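CrmK (Actinoalloteichus sp. WH1-2216-6, PDB 5I1V) is a flavin-dependent oxidase with covalently bound FAD that takes part in recycling shunt products during caerulomycin biosynthesis. Local coordinates at residues K341-L347 / L400-V406. Sequence-based numbering, arbitrary orientation.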
ATOM      1  N   LYS A 341      14.214  -9.652 -11.348  1.00 23.38           N
ATOM      2  CA  LYS A 341      15.554 -10.033 -11.017  1.00 23.18           C
ATOM      3  C   LYS A 341      16.266  -8.785 -10.439  1.00 24.12           C
ATOM      4  O   LYS A 341      16.171  -7.680 -10.991  1.00 22.52           O
ATOM      5  CB  LYS A 341      16.268 -10.553 -12.252  1.00 26.43           C
ATOM      6  CG  LYS A 341      17.728 -10.942 -12.085  1.00 25.83           C
ATOM      7  CD  LYS A 341      17.931 -12.190 -11.271  1.00 29.49           C
ATOM      8  CE  LYS A 341      19.411 -12.530 -11.104  1.00 33.14           C
ATOM      9  NZ  LYS A 341      19.689 -13.269  -9.824  1.00 32.85           N
ATOM     10  N   VAL A 342      16.957  -8.950  -9.317  1.00 22.85           N
ATOM     11  CA  VAL A 342      17.670  -7.822  -8.685  1.00 23.62           C
ATOM     12  C   VAL A 342      19.134  -8.183  -8.504  1.00 22.94           C
ATOM     13  O   VAL A 342      19.500  -9.354  -8.406  1.00 23.17           O
ATOM     14  CB  VAL A 342      17.087  -7.387  -7.334  1.00 27.20           C
ATOM     15  CG1 VAL A 342      15.662  -6.856  -7.500  1.00 27.66           C
ATOM     16  CG2 VAL A 342      17.202  -8.544  -6.321  1.00 28.24           C
ATOM     17  N   LYS A 343      19.985  -7.164  -8.539  1.00 23.16           N
ATOM     18  CA  LYS A 343      21.378  -7.316  -8.207  1.00 22.16           C
ATOM     19  C   LYS A 343      21.811  -6.093  -7.363  1.00 21.91           C
ATOM     20  O   LYS A 343      21.136  -5.081  -7.312  1.00 22.67           O
ATOM     21  CB  LYS A 343      22.234  -7.428  -9.491  1.00 24.77           C
ATOM     22  CG  LYS A 343      21.895  -8.615 -10.380  1.00 25.23           C
ATOM     23  CD  LYS A 343      22.822  -8.698 -11.580  1.00 27.15           C
ATOM     24  CE  LYS A 343      22.621  -9.977 -12.352  1.00 27.92           C
ATOM     25  NZ  LYS A 343      23.566 -11.037 -11.893  1.00 29.62           N
ATOM     26  N   SER A 344      22.958  -6.203  -6.751  1.00 20.43           N
ATOM     27  CA  SER A 344      23.433  -5.272  -5.778  1.00 22.04           C
ATOM     28  C   SER A 344      24.942  -5.153  -5.891  1.00 20.73           C
ATOM     29  O   SER A 344      25.611  -6.134  -6.221  1.00 22.45           O
ATOM     30  CB  SER A 344      23.009  -5.817  -4.407  1.00 25.76           C
ATOM     31  OG  SER A 344      23.932  -5.537  -3.406  1.00 28.09           O
ATOM     32  N   ALA A 345      25.464  -3.959  -5.644  1.00 21.98           N
ATOM     33  CA  ALA A 345      26.927  -3.686  -5.615  1.00 23.78           C
ATOM     34  C   ALA A 345      27.133  -2.401  -4.797  1.00 23.94           C
ATOM     35  O   ALA A 345      26.544  -1.366  -5.075  1.00 26.61           O
ATOM     36  CB  ALA A 345      27.539  -3.561  -7.024  1.00 23.86           C
ATOM     37  N   ASP A 346      27.967  -2.468  -3.787  1.00 24.44           N
ATOM     38  CA  ASP A 346      28.226  -1.307  -2.937  1.00 26.97           C
ATOM     39  C   ASP A 346      29.614  -0.767  -3.138  1.00 26.06           C
ATOM     40  O   ASP A 346      30.520  -1.530  -3.397  1.00 25.84           O
ATOM     41  CB  ASP A 346      28.007  -1.707  -1.472  1.00 27.42           C
ATOM     42  CG  ASP A 346      26.586  -2.170  -1.232  1.00 32.70           C
ATOM     43  OD1 ASP A 346      25.734  -1.969  -2.175  1.00 33.63           O
ATOM     44  OD2 ASP A 346      26.335  -2.734  -0.134  1.00 36.48           O
ATOM     45  N   LEU A 347      29.747   0.553  -2.998  1.00 28.49           N
ATOM     46  CA  LEU A 347      30.923   1.320  -3.461  1.00 28.90           C
ATOM     47  C   LEU A 347      31.471   2.156  -2.324  1.00 29.41           C
ATOM     48  O   LEU A 347      30.705   2.654  -1.478  1.00 26.84           O
ATOM     49  CB  LEU A 347      30.540   2.305  -4.569  1.00 29.43           C
ATOM     50  CG  LEU A 347      30.092   1.753  -5.921  1.00 32.36           C
ATOM     51  CD1 LEU A 347      29.420   2.848  -6.731  1.00 34.81           C
ATOM     52  CD2 LEU A 347      31.276   1.171  -6.688  1.00 33.77           C
ATOM     53  N   LEU A 400      28.155   4.284  -0.536  1.00 27.69           N
ATOM     54  CA  LEU A 400      27.144   4.407  -1.534  1.00 27.87           C
ATOM     55  C   LEU A 400      26.703   2.985  -1.940  1.00 24.43           C
ATOM     56  O   LEU A 400      27.526   2.086  -2.011  1.00 26.40           O
ATOM     57  CB  LEU A 400      27.718   5.186  -2.726  1.00 32.86           C
ATOM     58  CG  LEU A 400      26.629   5.692  -3.650  1.00 33.78           C
ATOM     59  CD1 LEU A 400      26.843   7.121  -4.071  1.00 36.53           C
ATOM     60  CD2 LEU A 400      26.530   4.756  -4.844  1.00 38.15           C
ATOM     61  N   LYS A 401      25.412   2.791  -2.111  1.00 21.74           N
ATOM     62  CA  LYS A 401      24.864   1.534  -2.555  1.00 25.11           C
ATOM     63  C   LYS A 401      24.349   1.663  -3.988  1.00 25.86           C
ATOM     64  O   LYS A 401      23.921   2.756  -4.424  1.00 28.55           O
ATOM     65  CB  LYS A 401      23.747   1.072  -1.648  1.00 26.52           C
ATOM     66  CG  LYS A 401      24.185   0.756  -0.240  1.00 29.47           C
ATOM     67  CD  LYS A 401      23.040   0.163   0.562  1.00 33.49           C
ATOM     68  CE  LYS A 401      23.519  -0.840   1.595  1.00 35.70           C
ATOM     69  NZ  LYS A 401      23.898  -2.106   0.944  1.00 42.41           N
ATOM     70  N   THR A 402      24.439   0.566  -4.736  1.00 25.23           N
ATOM     71  CA  THR A 402      23.845   0.513  -6.058  1.00 25.41           C
ATOM     72  C   THR A 402      23.013  -0.775  -6.152  1.00 24.43           C
ATOM     73  O   THR A 402      23.335  -1.787  -5.541  1.00 22.81           O
ATOM     74  CB  THR A 402      24.867   0.556  -7.221  1.00 27.00           C
ATOM     75  OG1 THR A 402      25.450  -0.740  -7.393  1.00 27.66           O
ATOM     76  CG2 THR A 402      25.939   1.641  -6.985  1.00 26.38           C
ATOM     77  N   PHE A 403      21.960  -0.681  -6.939  1.00 26.48           N
ATOM     78  CA  PHE A 403      20.906  -1.651  -7.040  1.00 27.66           C
ATOM     79  C   PHE A 403      20.562  -1.715  -8.537  1.00 26.12           C
ATOM     80  O   PHE A 403      20.604  -0.690  -9.221  1.00 28.42           O
ATOM     81  CB  PHE A 403      19.743  -1.108  -6.204  1.00 28.97           C
ATOM     82  CG  PHE A 403      18.503  -1.935  -6.261  1.00 31.68           C
ATOM     83  CD1 PHE A 403      18.490  -3.218  -5.725  1.00 36.02           C
ATOM     84  CD2 PHE A 403      17.349  -1.438  -6.816  1.00 34.86           C
ATOM     85  CE1 PHE A 403      17.334  -3.990  -5.772  1.00 38.67           C
ATOM     86  CE2 PHE A 403      16.189  -2.198  -6.859  1.00 40.07           C
ATOM     87  CZ  PHE A 403      16.183  -3.479  -6.335  1.00 36.99           C
ATOM     88  N   TYR A 404      20.271  -2.917  -9.035  1.00 23.18           N
ATOM     89  CA  TYR A 404      19.907  -3.183 -10.415  1.00 23.40           C
ATOM     90  C   TYR A 404      18.605  -3.963 -10.371  1.00 24.39           C
ATOM     91  O   TYR A 404      18.467  -4.868  -9.523  1.00 24.24           O
ATOM     92  CB  TYR A 404      20.924  -4.074 -11.094  1.00 24.46           C
ATOM     93  CG  TYR A 404      22.310  -3.525 -11.138  1.00 24.97           C
ATOM     94  CD1 TYR A 404      23.064  -3.334  -9.984  1.00 26.06           C
ATOM     95  CD2 TYR A 404      22.905  -3.213 -12.361  1.00 28.99           C
ATOM     96  CE1 TYR A 404      24.366  -2.845 -10.050  1.00 25.90           C
ATOM     97  CE2 TYR A 404      24.184  -2.701 -12.419  1.00 27.97           C
ATOM     98  CZ  TYR A 404      24.910  -2.512 -11.285  1.00 29.21           C
ATOM     99  OH  TYR A 404      26.208  -2.049 -11.419  1.00 31.69           O
ATOM    100  N   MET A 405      17.649  -3.596 -11.212  1.00 24.65           N
ATOM    101  CA  MET A 405      16.388  -4.306 -11.263  1.00 28.34           C
ATOM    102  C   MET A 405      15.779  -4.329 -12.683  1.00 27.69           C
ATOM    103  O   MET A 405      15.981  -3.395 -13.471  1.00 24.56           O
ATOM    104  CB  MET A 405      15.456  -3.773 -10.168  1.00 35.89           C
ATOM    105  CG  MET A 405      14.179  -3.041 -10.544  1.00 48.68           C
ATOM    106  SD  MET A 405      12.627  -3.909 -10.057  1.00 67.61           S
ATOM    107  CE  MET A 405      12.992  -4.690  -8.481  1.00 54.30           C
ATOM    108  N   VAL A 406      15.116  -5.447 -12.997  1.00 24.99           N
ATOM    109  CA  VAL A 406      14.274  -5.605 -14.188  1.00 27.21           C
ATOM    110  C   VAL A 406      13.016  -6.243 -13.654  1.00 25.45           C
ATOM    111  O   VAL A 406      13.091  -7.131 -12.760  1.00 24.35           O
ATOM    112  CB  VAL A 406      14.871  -6.506 -15.298  1.00 29.47           C
ATOM    113  CG1 VAL A 406      15.980  -5.808 -16.028  1.00 35.89           C
ATOM    114  CG2 VAL A 406      15.434  -7.783 -14.749  1.00 30.95           C
TER
HETATM  115  O   HOH W   1      23.317  -2.743  -2.951  1.00 28.74           O
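Start with Leu347, Thr402 and Tyr404, which bury 66–67 Å² each and lie on one face of an antiparallel strand pair, 341-347 against 400-406. Leu347 CD1 sits 3.7 Å from Thr402 CG2 and 3.9 Å from Leu400 CD2. Thr402 bonds twice to one carbonyl: its N lies 2.9 Å and its OG1 2.6 Å from Ala345 O. Tyr404 pairs with Lys343 through backbone hydrogen bonds, Lys343 N to Tyr404 O and Tyr404 N to Lys343 O, both 2.9 Å; its ring leans back toward Ala345, CE1 4.4 Å from Ala345 CB, and meets Tyr425 of helix 414-428 edge-to-face. These are neighbouring strands of the large antiparallel sheet, the substrate-domain sheet of berberine-bridge-enzyme-like oxidases; helices back this face, while the other looks toward the flavin. On that flavin side, Val342 CG1 touches Phe403 CZ and Met405 CE, both at 3.6 Å, and the nearest atoms of the Met405 side chain and FAD are about 6 Å apart. Asp346 OD2 salt-bridges Lys401 NZ at 2.7 Å, beside the FAD-binding Tyr138 and Tyr446. A water joins Asp346 OD1 (2.7 Å), Ser344 OG (2.9 Å) and Thr402 O (2.8 Å), while Ser344 OG also bonds to Tyr446 N.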